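Local coordinates for IAA acetyltransferase (Bacillus cereus ATCC 14579, PDB 1Y9K), which probably transfers an acetyl group to an amine, as a member of the GNAT family of N-acetyltransferases, at residues A[83-86]-A[87-91]. Sequence-based numbering, arbitrary orientation.
Sequences LRHA and VETAK
In T89 a chi1 of -59° sets OG1 beside its own backbone N and opposite its carbonyl carbon, which turns the hydroxyl back over the preceding helical turn to H85. There OG1 donates to H85 O at 2.7 Å, approaching from above the carbonyl plane, 36° out of it. T89 N reaches the same H85 O from the opposite face at 2.9 Å, so two donors of one residue grip a single carbonyl, and the OG1 bond helps hold the T89 side chain in this rotamer. The H85 ring, swung anti to the backbone N (chi1 -166°), lies obliquely to the hydroxyl, with ND1 3.1 Å from T89 OG1. Y52 OH, on strand 48-56, hydrogen-bonds to both H85 ND1 and T89 OG1 and ties this side of the helix to the sheet. On the exposed side, a water donates to both R84 O and E88 OE2. K91 NZ makes a salt bridge to E88 OE2 at 3.0 Å, meeting the syn lone pair of that oxygen. On the buried side, V87 CG2 rests 3.4 Å from L83 O, while L83 and A86 pack on I64 of strand 61-69. The bonds from V87, E88, T89 and A90 N to the carbonyls four residues earlier are those of a regular amphipathic alpha-helix, here the connecting helix 78-92 of the beta-alpha-beta unit between parallel strands 61-69 and 97-103 in the GNAT fold.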
loop_
_atom_site.group_PDB
_atom_site.type_symbol
_atom_site.label_atom_id
_atom_site.label_comp_id
_atom_site.label_asym_id
_atom_site.label_seq_id
_atom_site.Cartn_x
_atom_site.Cartn_y
_atom_site.Cartn_z
ATOM N N LEU A 83 -8.114 -2.420 -0.494
ATOM C CA LEU A 83 -7.484 -3.632 -0.000
ATOM C C LEU A 83 -8.224 -4.864 -0.517
ATOM O O LEU A 83 -7.595 -5.767 -1.073
ATOM C CB LEU A 83 -7.466 -3.601 1.530
ATOM C CG LEU A 83 -6.205 -3.956 2.311
ATOM C CD1 LEU A 83 -4.915 -3.436 1.662
ATOM C CD2 LEU A 83 -6.354 -3.413 3.719
ATOM N N ARG A 84 -9.548 -4.895 -0.331
ATOM C CA ARG A 84 -10.413 -5.905 -0.952
ATOM C C ARG A 84 -10.077 -6.064 -2.441
ATOM O O ARG A 84 -9.917 -7.189 -2.924
ATOM C CB ARG A 84 -11.905 -5.545 -0.798
ATOM C CG ARG A 84 -12.486 -5.631 0.633
ATOM C CD ARG A 84 -14.033 -5.781 0.627
ATOM N NE ARG A 84 -14.777 -4.511 0.511
ATOM C CZ ARG A 84 -15.147 -3.930 -0.637
ATOM N NH1 ARG A 84 -15.828 -2.787 -0.614
ATOM N NH2 ARG A 84 -14.842 -4.472 -1.814
ATOM N N HIS A 85 -9.946 -4.934 -3.146
ATOM C CA HIS A 85 -9.653 -4.916 -4.588
ATOM C C HIS A 85 -8.265 -5.461 -4.929
ATOM O O HIS A 85 -8.110 -6.181 -5.923
ATOM C CB HIS A 85 -9.821 -3.503 -5.155
ATOM C CG HIS A 85 -9.874 -3.437 -6.654
ATOM N ND1 HIS A 85 -8.769 -3.641 -7.453
ATOM C CD2 HIS A 85 -10.892 -3.137 -7.496
ATOM C CE1 HIS A 85 -9.106 -3.488 -8.721
ATOM N NE2 HIS A 85 -10.389 -3.179 -8.775
ATOM N N ALA A 86 -7.265 -5.114 -4.116
ATOM C CA ALA A 86 -5.919 -5.677 -4.259
ATOM C C ALA A 86 -5.923 -7.207 -4.141
ATOM O O ALA A 86 -5.305 -7.894 -4.968
ATOM C CB ALA A 86 -4.962 -5.056 -3.249
ATOM N N VAL A 87 -6.623 -7.723 -3.121
ATOM C CA VAL A 87 -6.764 -9.166 -2.885
ATOM C C VAL A 87 -7.380 -9.857 -4.108
ATOM O O VAL A 87 -6.844 -10.864 -4.595
ATOM C CB VAL A 87 -7.619 -9.467 -1.606
ATOM C CG1 VAL A 87 -7.955 -10.958 -1.485
ATOM C CG2 VAL A 87 -6.919 -8.966 -0.330
ATOM N N GLU A 88 -8.494 -9.304 -4.600
ATOM C CA GLU A 88 -9.194 -9.845 -5.768
ATOM C C GLU A 88 -8.357 -9.788 -7.040
ATOM O O GLU A 88 -8.369 -10.720 -7.836
ATOM C CB GLU A 88 -10.553 -9.157 -5.981
ATOM C CG GLU A 88 -11.621 -9.578 -4.966
ATOM C CD GLU A 88 -11.634 -11.088 -4.709
ATOM O OE1 GLU A 88 -11.973 -11.846 -5.648
ATOM O OE2 GLU A 88 -11.304 -11.512 -3.570
ATOM N N THR A 89 -7.626 -8.696 -7.218
ATOM C CA THR A 89 -6.743 -8.543 -8.366
ATOM C C THR A 89 -5.626 -9.584 -8.333
ATOM O O THR A 89 -5.270 -10.154 -9.363
ATOM C CB THR A 89 -6.173 -7.125 -8.410
ATOM O OG1 THR A 89 -7.260 -6.198 -8.493
ATOM C CG2 THR A 89 -5.248 -6.934 -9.599
ATOM N N ALA A 90 -5.108 -9.840 -7.136
ATOM C CA ALA A 90 -4.019 -10.779 -6.916
ATOM C C ALA A 90 -4.408 -12.241 -7.146
ATOM O O ALA A 90 -3.622 -13.015 -7.703
ATOM C CB ALA A 90 -3.422 -10.578 -5.505
ATOM N N LYS A 91 -5.608 -12.616 -6.701
ATOM C CA LYS A 91 -6.183 -13.926 -7.026
ATOM C C LYS A 91 -6.295 -14.061 -8.536
ATOM O O LYS A 91 -5.839 -15.048 -9.115
ATOM C CB LYS A 91 -7.569 -14.096 -6.398
ATOM C CG LYS A 91 -7.574 -14.250 -4.893
ATOM C CD LYS A 91 -8.997 -14.211 -4.355
ATOM C CE LYS A 91 -9.027 -14.468 -2.846
ATOM N NZ LYS A 91 -10.281 -13.927 -2.217
HETATM O O HOH W 1 -11.296 -9.176 -1.822
#